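Local coordinates for type IV pilus assembly protein PilC (Thermus thermophilus, PDB 2WHN) that probably serves as an essential inner-membrane component of the type IV pilus machinery, controlling pilus assembly and disassembly, and is represented here by an N-terminal domain, at residues A[18-21]-A[22-26]; A[54-57]-A[58-62]. All coordinates share one frame; numbering follows the deposited sequence.

Contact 1: residues A[18-21]-A[22-26]; sequences FSRQ and LATML
F18 and L22, one helical turn apart, lie alongside each other and point the same way. The ring tip touches one branch of the leucine, F18 CZ to L22 CD2 at 3.9 Å, an oblique approach to the ring. Both side chains leave the helix with CG opposite the backbone N (chi1 164° in F18 and -176° in L22), and this shared setting keeps them in step on the buried flank. F18 also meets the ring of F48 edge to face, while L22 packs on A35 and L96.

R20 and T24 form the polar counterpart. The arginine chain curls at chi2 and chi3, bringing CD to 3.9 Å from T24 OG1 and NH1 to 4.0 Å from A23 CB, while the two side chains cross at about a right angle. T24 carries OG1 beside its own backbone N (chi1 -74°), placing the hydroxyl 3.1 Å from R20 O; that carbonyl already accepts T24 N at 2.8 Å. A water accepts a hydrogen bond from R20 NH1 at 3.1 Å and lies 2.7 Å from T24 OG1, joining the two side chains.

Residues 18-26 belong to helix 12-28 of an all-helical GspF-family domain, and their polar ends also reach other parts of that domain. R20 forms salt bridges to D97 and E104 and a hydrogen bond to S101, so its guanidinium is held against helix 92-109. S19 OG is bonded to L15 O, a turn earlier, and to Y79 OH.

Q21 and M25 meet on another side of the helix. M25 bends at its last torsion, turning the terminal methyl back toward the preceding turn, where CE lies 3.5 Å from Q21 O. The same carbonyl accepts the backbone N-H of M25.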
loop_
_atom_site.group_PDB
_atom_site.type_symbol
_atom_site.label_atom_id
_atom_site.label_comp_id
_atom_site.label_asym_id
_atom_site.label_seq_id
_atom_site.Cartn_x
_atom_site.Cartn_y
_atom_site.Cartn_z
ATOM N N PHE A 18 4.019 5.304 -0.591
ATOM C CA PHE A 18 3.588 4.026 -1.154
ATOM C C PHE A 18 2.377 4.183 -2.070
ATOM O O PHE A 18 2.349 3.641 -3.176
ATOM C CB PHE A 18 3.250 3.029 -0.049
ATOM C CG PHE A 18 2.457 1.841 -0.532
ATOM C CD1 PHE A 18 3.074 0.819 -1.229
ATOM C CD2 PHE A 18 1.098 1.757 -0.296
ATOM C CE1 PHE A 18 2.349 -0.269 -1.682
ATOM C CE2 PHE A 18 0.369 0.669 -0.735
ATOM C CZ PHE A 18 0.991 -0.343 -1.437
ATOM N N SER A 19 1.351 4.870 -1.572
ATOM C CA SER A 19 0.085 5.011 -2.287
ATOM C C SER A 19 0.260 5.792 -3.590
ATOM O O SER A 19 -0.325 5.442 -4.612
ATOM C CB SER A 19 -0.964 5.697 -1.401
ATOM O OG SER A 19 -1.236 4.938 -0.233
ATOM N N ARG A 20 1.046 6.865 -3.539
ATOM C CA ARG A 20 1.372 7.635 -4.737
ATOM C C ARG A 20 2.148 6.804 -5.770
ATOM O O ARG A 20 1.823 6.808 -6.961
ATOM C CB ARG A 20 2.158 8.895 -4.366
ATOM C CG ARG A 20 2.503 9.774 -5.562
ATOM C CD ARG A 20 1.268 10.011 -6.426
ATOM N NE ARG A 20 0.290 10.848 -5.737
ATOM C CZ ARG A 20 -0.973 11.003 -6.123
ATOM N NH1 ARG A 20 -1.426 10.373 -7.204
ATOM N NH2 ARG A 20 -1.784 11.792 -5.429
ATOM N N GLN A 21 3.178 6.102 -5.310
ATOM C CA GLN A 21 3.974 5.241 -6.184
ATOM C C GLN A 21 3.105 4.236 -6.924
ATOM O O GLN A 21 3.232 4.062 -8.139
ATOM C CB GLN A 21 5.037 4.500 -5.376
ATOM C CG GLN A 21 6.169 5.385 -4.872
ATOM C CD GLN A 21 7.058 4.667 -3.877
ATOM O OE1 GLN A 21 6.625 3.729 -3.206
ATOM N NE2 GLN A 21 8.317 5.082 -3.801
ATOM N N LEU A 22 2.255 3.541 -6.175
ATOM C CA LEU A 22 1.392 2.530 -6.756
ATOM C C LEU A 22 0.388 3.171 -7.712
ATOM O O LEU A 22 0.218 2.708 -8.837
ATOM C CB LEU A 22 0.674 1.742 -5.656
ATOM C CG LEU A 22 -0.213 0.579 -6.109
ATOM C CD1 LEU A 22 0.570 -0.409 -6.979
ATOM C CD2 LEU A 22 -0.843 -0.129 -4.913
ATOM N N ALA A 23 -0.237 4.263 -7.274
ATOM C CA ALA A 23 -1.112 5.061 -8.132
ATOM C C ALA A 23 -0.446 5.373 -9.468
ATOM O O ALA A 23 -1.073 5.292 -10.525
ATOM C CB ALA A 23 -1.493 6.369 -7.430
ATOM N N THR A 24 0.789 5.847 -9.392
ATOM C CA THR A 24 1.524 6.291 -10.567
ATOM C C THR A 24 1.776 5.123 -11.517
ATOM O O THR A 24 1.486 5.208 -12.706
ATOM C CB THR A 24 2.855 6.955 -10.158
ATOM O OG1 THR A 24 2.577 8.246 -9.599
ATOM C CG2 THR A 24 3.789 7.114 -11.359
ATOM N N MET A 25 2.219 3.996 -10.972
ATOM C CA MET A 25 2.510 2.840 -11.815
ATOM C C MET A 25 1.254 2.192 -12.394
ATOM O O MET A 25 1.225 1.824 -13.564
ATOM C CB MET A 25 3.377 1.826 -11.073
ATOM C CG MET A 25 4.811 2.288 -10.911
ATOM S SD MET A 25 5.870 1.098 -10.078
ATOM C CE MET A 25 5.386 1.319 -8.369
ATOM N N LEU A 26 0.197 2.098 -11.598
ATOM C CA LEU A 26 -1.053 1.552 -12.113
ATOM C C LEU A 26 -1.645 2.442 -13.190
ATOM O O LEU A 26 -2.187 1.954 -14.174
ATOM C CB LEU A 26 -2.069 1.359 -10.999
ATOM C CG LEU A 26 -1.734 0.258 -10.004
ATOM C CD1 LEU A 26 -2.823 0.193 -8.937
ATOM C CD2 LEU A 26 -1.604 -1.060 -10.736
HETATM O O HOH W 1 0.126 9.345 -9.640
#

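Contact 2: residues A[54-57]-A[58-62]; sequences QVRT and DVEGG
R56 O takes the backbone N-H of E60 at 2.9 Å in a nearly straight bond (164°). The side chains of the same two residues run alongside each other. R56 is extended from CG to NE, and E60 OE1 stands over one face of the guanidinium, offset toward its rim, with NH2 3.7 Å away. No N-H points at the oxygen, making this a long salt bridge that relies on charge alone.

Two residues earlier along the helix, Q54 bends at chi2 (68°) to bring its amide across D58. Q54 NE2 lies 2.6 Å from D58 OD1, but the N-H is bent well away from the oxygen and the hydrogen bond is weak; the amide and carboxylate planes are 48° apart. D58 OD2 has a further partner in K71, a salt bridge.

G62, with positive phi, follows the helix in a Schellman motif; its N-H returns to V59 O at 2.9 Å. G61 N still makes the helical bond to T57 O, at 3.1 Å. V55 CG1 and V59 CG2 approach to 4.3 Å. V55 packs on F65, A68 and L69 of helix 65-70, whereas V59 and R56 rest on L33 of helix 32-39.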
loop_
_atom_site.group_PDB
_atom_site.type_symbol
_atom_site.label_atom_id
_atom_site.label_comp_id
_atom_site.label_asym_id
_atom_site.label_seq_id
_atom_site.Cartn_x
_atom_site.Cartn_y
_atom_site.Cartn_z
ATOM N N GLN A 54 5.500 -9.208 2.137
ATOM C CA GLN A 54 4.480 -10.178 2.511
ATOM C C GLN A 54 3.203 -9.975 1.692
ATOM O O GLN A 54 2.548 -10.939 1.303
ATOM C CB GLN A 54 4.180 -10.103 4.008
ATOM C CG GLN A 54 3.064 -11.032 4.455
ATOM C CD GLN A 54 3.450 -12.493 4.357
ATOM O OE1 GLN A 54 4.405 -12.938 4.994
ATOM N NE2 GLN A 54 2.709 -13.252 3.552
ATOM N N VAL A 55 2.867 -8.723 1.410
ATOM C CA VAL A 55 1.693 -8.425 0.591
ATOM C C VAL A 55 1.869 -8.952 -0.830
ATOM O O VAL A 55 0.955 -9.559 -1.397
ATOM C CB VAL A 55 1.397 -6.914 0.537
ATOM C CG1 VAL A 55 0.301 -6.623 -0.491
ATOM C CG2 VAL A 55 0.991 -6.407 1.914
ATOM N N ARG A 56 3.046 -8.719 -1.398
ATOM C CA ARG A 56 3.337 -9.161 -2.759
ATOM C C ARG A 56 3.379 -10.685 -2.854
ATOM O O ARG A 56 2.912 -11.267 -3.830
ATOM C CB ARG A 56 4.665 -8.572 -3.241
ATOM C CG ARG A 56 5.101 -9.080 -4.607
ATOM C CD ARG A 56 6.315 -8.318 -5.105
ATOM N NE ARG A 56 7.113 -9.102 -6.041
ATOM C CZ ARG A 56 7.765 -10.216 -5.718
ATOM N NH1 ARG A 56 7.684 -10.703 -4.488
ATOM N NH2 ARG A 56 8.490 -10.851 -6.633
ATOM N N THR A 57 3.995 -11.315 -1.862
ATOM C CA THR A 57 4.027 -12.771 -1.775
ATOM C C THR A 57 2.615 -13.341 -1.746
ATOM O O THR A 57 2.307 -14.297 -2.453
ATOM C CB THR A 57 4.765 -13.229 -0.509
ATOM O OG1 THR A 57 6.059 -12.614 -0.468
ATOM C CG2 THR A 57 4.927 -14.748 -0.494
ATOM N N ASP A 58 1.769 -12.763 -0.897
ATOM C CA ASP A 58 0.392 -13.211 -0.755
ATOM C C ASP A 58 -0.362 -13.097 -2.072
ATOM O O ASP A 58 -1.054 -14.032 -2.476
ATOM C CB ASP A 58 -0.326 -12.406 0.333
ATOM C CG ASP A 58 0.102 -12.809 1.735
ATOM O OD1 ASP A 58 0.848 -13.804 1.864
ATOM O OD2 ASP A 58 -0.316 -12.143 2.707
ATOM N N VAL A 59 -0.230 -11.949 -2.734
ATOM C CA VAL A 59 -0.934 -11.707 -3.995
ATOM C C VAL A 59 -0.419 -12.604 -5.123
ATOM O O VAL A 59 -1.195 -13.121 -5.932
ATOM C CB VAL A 59 -0.829 -10.236 -4.434
ATOM C CG1 VAL A 59 -1.543 -10.036 -5.757
ATOM C CG2 VAL A 59 -1.414 -9.317 -3.356
ATOM N N GLU A 60 0.895 -12.757 -5.200
ATOM C CA GLU A 60 1.477 -13.650 -6.192
ATOM C C GLU A 60 0.955 -15.083 -6.025
ATOM O O GLU A 60 0.868 -15.832 -6.992
ATOM C CB GLU A 60 3.005 -13.622 -6.113
ATOM C CG GLU A 60 3.691 -14.299 -7.292
ATOM C CD GLU A 60 5.197 -14.119 -7.269
ATOM O OE1 GLU A 60 5.686 -13.058 -7.717
ATOM O OE2 GLU A 60 5.892 -15.036 -6.792
ATOM N N GLY A 61 0.601 -15.448 -4.796
ATOM C CA GLY A 61 0.071 -16.783 -4.505
ATOM C C GLY A 61 -1.402 -16.937 -4.852
ATOM O O GLY A 61 -1.941 -18.045 -4.822
ATOM N N GLY A 62 -2.057 -15.831 -5.188
ATOM C CA GLY A 62 -3.451 -15.884 -5.620
ATOM C C GLY A 62 -4.456 -15.302 -4.639
ATOM O O GLY A 62 -5.663 -15.322 -4.893
#

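From the N terminus, the chain first enters helix 12-28, where contact 1 joins successive turns, then passes through helix 32-39 and reaches helix 46-60, where contact 2 spans the last turns and the turn that follows. The contacts therefore follow in series, neither nested nor crossing, and each is local, so neither closes a long loop. The centres of contact 1 and contact 2 lie about 17 Å apart, and the nearest atoms of contact 1 and contact 2 are about 6 Å apart, without touching. Helix 32-39 bridges them: side chains of 18-26 pack on A35 and L39, and those of 54-62 on L33, L36 and A37. Contact 1 also faces helix 92-109, whereas contact 2 lies at the surface beside helix 65-70.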